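Side-chain contact in endo-1,4-beta-xylanase (Bacteroides thetaiotaomicron VPI-5482, PDB 3KST), which probably hydrolyses O-glycosidic bonds in xylan-type plant polysaccharides and binds a calcium ion: residues Ser132-Asp137 / Tyr142-Arg147. Residues are numbered along the deposited sequence; the frame is centred on the assembly and turned at random.
Sequences SLFIDD and YLYFVR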
ATOM      1  N   SER A 132      -0.294   4.312  -5.461  1.00  9.86           N
ATOM      2  CA  SER A 132      -1.175   3.155  -5.601  1.00 10.23           C
ATOM      3  C   SER A 132      -1.879   3.321  -6.941  1.00 10.41           C
ATOM      4  O   SER A 132      -2.495   4.367  -7.164  1.00 10.28           O
ATOM      5  CB  SER A 132      -2.201   3.038  -4.484  1.00 10.18           C
ATOM      6  OG  SER A 132      -2.850   1.780  -4.591  1.00 10.48           O
ATOM      7  N   LEU A 133      -1.722   2.313  -7.812  1.00  9.66           N
ATOM      8  CA  LEU A 133      -2.311   2.289  -9.153  1.00  9.80           C
ATOM      9  C   LEU A 133      -3.680   1.605  -9.170  1.00  9.92           C
ATOM     10  O   LEU A 133      -3.922   0.592  -8.501  1.00  9.97           O
ATOM     11  CB  LEU A 133      -1.393   1.547 -10.141  1.00  8.62           C
ATOM     12  CG  LEU A 133      -1.795   1.421 -11.623  1.00  9.39           C
ATOM     13  CD1 LEU A 133      -1.769   2.786 -12.359  1.00 12.53           C
ATOM     14  CD2 LEU A 133      -0.860   0.443 -12.283  1.00 11.18           C
ATOM     15  N   PHE A 134      -4.552   2.151 -10.011  1.00 10.04           N
ATOM     16  CA  PHE A 134      -5.863   1.583 -10.295  1.00 11.26           C
ATOM     17  C   PHE A 134      -6.159   1.707 -11.791  1.00 11.61           C
ATOM     18  O   PHE A 134      -6.100   2.800 -12.338  1.00 12.49           O
ATOM     19  CB  PHE A 134      -6.937   2.314  -9.536  1.00 11.25           C
ATOM     20  CG  PHE A 134      -8.331   1.867  -9.914  1.00 11.32           C
ATOM     21  CD1 PHE A 134      -8.750   0.575  -9.633  1.00 12.63           C
ATOM     22  CD2 PHE A 134      -9.197   2.740 -10.593  1.00 10.72           C
ATOM     23  CE1 PHE A 134     -10.040   0.139 -10.002  1.00 13.29           C
ATOM     24  CE2 PHE A 134     -10.479   2.333 -10.967  1.00 12.05           C
ATOM     25  CZ  PHE A 134     -10.904   1.032 -10.671  1.00 11.69           C
ATOM     26  N   ILE A 135      -6.489   0.592 -12.440  1.00 11.94           N
ATOM     27  CA  ILE A 135      -6.830   0.579 -13.874  1.00 12.90           C
ATOM     28  C   ILE A 135      -8.316   0.239 -13.939  1.00 12.25           C
ATOM     29  O   ILE A 135      -8.712  -0.857 -13.577  1.00 13.51           O
ATOM     30  CB  ILE A 135      -5.980  -0.425 -14.697  1.00 13.03           C
ATOM     31  CG1 ILE A 135      -4.502  -0.028 -14.628  1.00 13.72           C
ATOM     32  CG2 ILE A 135      -6.405  -0.407 -16.192  1.00 15.41           C
ATOM     33  CD1 ILE A 135      -3.529  -1.072 -15.251  1.00 13.86           C
ATOM     34  N   ASP A 136      -9.115   1.167 -14.450  1.00 12.97           N
ATOM     35  CA  ASP A 136     -10.573   1.030 -14.427  1.00 13.66           C
ATOM     36  C   ASP A 136     -11.050   0.062 -15.526  1.00 13.79           C
ATOM     37  O   ASP A 136     -10.284  -0.339 -16.391  1.00 14.47           O
ATOM     38  CB  ASP A 136     -11.222   2.430 -14.584  1.00 13.60           C
ATOM     39  CG  ASP A 136     -12.599   2.535 -13.963  1.00 13.38           C
ATOM     40  OD1 ASP A 136     -13.144   1.518 -13.471  1.00 15.20           O
ATOM     41  OD2 ASP A 136     -13.167   3.640 -14.002  1.00 11.01           O
ATOM     42  N   ASP A 137     -12.329  -0.296 -15.461  1.00 15.42           N
ATOM     43  CA  ASP A 137     -12.996  -1.151 -16.459  1.00 15.95           C
ATOM     44  C   ASP A 137     -12.883  -0.595 -17.899  1.00 16.33           C
ATOM     45  O   ASP A 137     -12.860  -1.367 -18.858  1.00 17.47           O
ATOM     46  CB  ASP A 137     -14.441  -1.378 -16.035  1.00 16.60           C
ATOM     47  CG  ASP A 137     -14.546  -2.112 -14.703  1.00 16.49           C
ATOM     48  OD1 ASP A 137     -13.724  -3.019 -14.432  1.00 23.13           O
ATOM     49  OD2 ASP A 137     -15.429  -1.770 -13.916  1.00 20.54           O
ATOM     50  N   TYR A 142      -5.181   5.125 -13.310  1.00 11.71           N
ATOM     51  CA  TYR A 142      -5.174   6.215 -12.316  1.00 11.07           C
ATOM     52  C   TYR A 142      -4.119   5.920 -11.264  1.00 10.26           C
ATOM     53  O   TYR A 142      -3.999   4.764 -10.839  1.00 12.12           O
ATOM     54  CB  TYR A 142      -6.535   6.368 -11.631  1.00 10.31           C
ATOM     55  CG  TYR A 142      -7.629   6.708 -12.588  1.00  9.60           C
ATOM     56  CD1 TYR A 142      -7.860   8.026 -12.977  1.00  9.55           C
ATOM     57  CD2 TYR A 142      -8.450   5.697 -13.121  1.00 11.03           C
ATOM     58  CE1 TYR A 142      -8.897   8.341 -13.879  1.00  9.84           C
ATOM     59  CE2 TYR A 142      -9.474   5.998 -14.004  1.00 13.10           C
ATOM     60  CZ  TYR A 142      -9.680   7.318 -14.396  1.00 11.69           C
ATOM     61  OH  TYR A 142     -10.705   7.579 -15.263  1.00 12.23           O
ATOM     62  N   LEU A 143      -3.364   6.942 -10.859  1.00  9.62           N
ATOM     63  CA  LEU A 143      -2.376   6.836  -9.776  1.00  9.05           C
ATOM     64  C   LEU A 143      -2.802   7.739  -8.631  1.00  9.43           C
ATOM     65  O   LEU A 143      -3.027   8.963  -8.825  1.00  8.98           O
ATOM     66  CB  LEU A 143      -0.950   7.207 -10.231  1.00  8.99           C
ATOM     67  CG  LEU A 143       0.174   6.842  -9.238  1.00  7.92           C
ATOM     68  CD1 LEU A 143       0.284   5.335  -9.162  1.00  8.37           C
ATOM     69  CD2 LEU A 143       1.557   7.403  -9.666  1.00 11.56           C
ATOM     70  N   TYR A 144      -2.928   7.126  -7.452  1.00  9.22           N
ATOM     71  CA  TYR A 144      -3.224   7.778  -6.187  1.00  9.25           C
ATOM     72  C   TYR A 144      -1.875   7.928  -5.492  1.00  9.34           C
ATOM     73  O   TYR A 144      -1.042   7.036  -5.572  1.00  9.42           O
ATOM     74  CB  TYR A 144      -4.218   6.961  -5.353  1.00  8.49           C
ATOM     75  CG  TYR A 144      -5.497   6.787  -6.120  1.00 10.01           C
ATOM     76  CD1 TYR A 144      -5.613   5.788  -7.086  1.00  8.14           C
ATOM     77  CD2 TYR A 144      -6.569   7.674  -5.951  1.00 10.90           C
ATOM     78  CE1 TYR A 144      -6.763   5.668  -7.875  1.00 10.62           C
ATOM     79  CE2 TYR A 144      -7.743   7.544  -6.728  1.00 12.90           C
ATOM     80  CZ  TYR A 144      -7.826   6.534  -7.680  1.00  9.38           C
ATOM     81  OH  TYR A 144      -8.943   6.381  -8.459  1.00 13.44           O
ATOM     82  N   PHE A 145      -1.659   9.084  -4.870  1.00  8.46           N
ATOM     83  CA  PHE A 145      -0.395   9.412  -4.222  1.00  8.62           C
ATOM     84  C   PHE A 145      -0.625  10.609  -3.325  1.00  8.88           C
ATOM     85  O   PHE A 145      -1.655  11.279  -3.457  1.00  9.07           O
ATOM     86  CB  PHE A 145       0.700   9.700  -5.273  1.00  8.71           C
ATOM     87  CG  PHE A 145       0.329  10.757  -6.267  1.00 10.19           C
ATOM     88  CD1 PHE A 145      -0.368  10.407  -7.440  1.00 12.72           C
ATOM     89  CD2 PHE A 145       0.696  12.090  -6.081  1.00 10.40           C
ATOM     90  CE1 PHE A 145      -0.719  11.363  -8.370  1.00 12.39           C
ATOM     91  CE2 PHE A 145       0.345  13.054  -7.034  1.00 12.91           C
ATOM     92  CZ  PHE A 145      -0.359  12.672  -8.181  1.00 11.05           C
ATOM     93  N   VAL A 146       0.322  10.851  -2.428  1.00  9.09           N
ATOM     94  CA  VAL A 146       0.273  11.945  -1.452  1.00  9.03           C
ATOM     95  C   VAL A 146       1.072  13.125  -1.922  1.00  9.08           C
ATOM     96  O   VAL A 146       2.224  12.943  -2.338  1.00  9.72           O
ATOM     97  CB  VAL A 146       0.914  11.515  -0.098  1.00  9.51           C
ATOM     98  CG1 VAL A 146       1.192  12.736   0.844  1.00  7.85           C
ATOM     99  CG2 VAL A 146       0.035  10.447   0.599  1.00  9.93           C
ATOM    100  N   ARG A 147       0.471  14.319  -1.903  1.00  9.42           N
ATOM    101  CA  ARG A 147       1.220  15.564  -2.088  1.00  8.81           C
ATOM    102  C   ARG A 147       1.149  16.269  -0.734  1.00  9.01           C
ATOM    103  O   ARG A 147       0.155  16.141   0.012  1.00  8.25           O
ATOM    104  CB  ARG A 147       0.627  16.466  -3.151  1.00  8.52           C
ATOM    105  CG  ARG A 147       0.568  15.846  -4.533  1.00  9.76           C
ATOM    106  CD  ARG A 147      -0.206  16.737  -5.490  1.00 11.47           C
ATOM    107  NE  ARG A 147       0.423  18.031  -5.727  1.00 13.99           N
ATOM    108  CZ  ARG A 147      -0.173  19.094  -6.293  1.00 11.51           C
ATOM    109  NH1 ARG A 147      -1.448  19.048  -6.676  1.00  9.82           N
ATOM    110  NH2 ARG A 147       0.511  20.218  -6.457  1.00 15.11           N
TER
HETATM  111  O   HOH W   1     -12.517   5.642 -15.652  1.00 13.20           O
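With CG beside the backbone N (chi1 -61°), Y142 runs alongside F134, whose CG, anti to its own N (chi1 173°), places the ring rim to rim with it, the two CD2 atoms 4.0 Å apart. Farther out, Y142 CE2 comes 4.0 Å from D136 CB. Y144 takes the same first torsion (chi1 -59°) but turns its ring edge-on to the partner strand: S132 O lies in the ring plane, 3.4 Å from Y144 CD1, and CE1 reaches F134 CB at 3.7 Å. Aromatic residues suit this face because their rims make small apolar contacts while the tyrosine hydroxyls carry polar ends. Y142 OH and D136 OD2 share a water, 2.7 Å from each; D136 OD2 also bonds Y201 OH, OD1 accepts from D137 N and pairs with K196, and Y144 OH bonds P225 O. Two antiparallel hydrogen-bonded pairs, S132 with Y144 and F134 with Y142, each exchange two backbone N-H...O bonds. Between them, on the other face, the non-hydrogen-bonded L133 and L143 each set a methyl by a partner carbonyl: L133 CD1 is 3.3 Å from Y142 O, L143 CD1 3.6 Å from S132 O. Small, polar S132 fits near the calcium site, its OG bonding calcium ligand E83. The hairpin 129-135/141-148 begins a four-stranded antiparallel blade of the family's five-bladed propeller; strand 152-158 flanks 141-148, and strand 189-197 of the next blade packs against F134 and Y144.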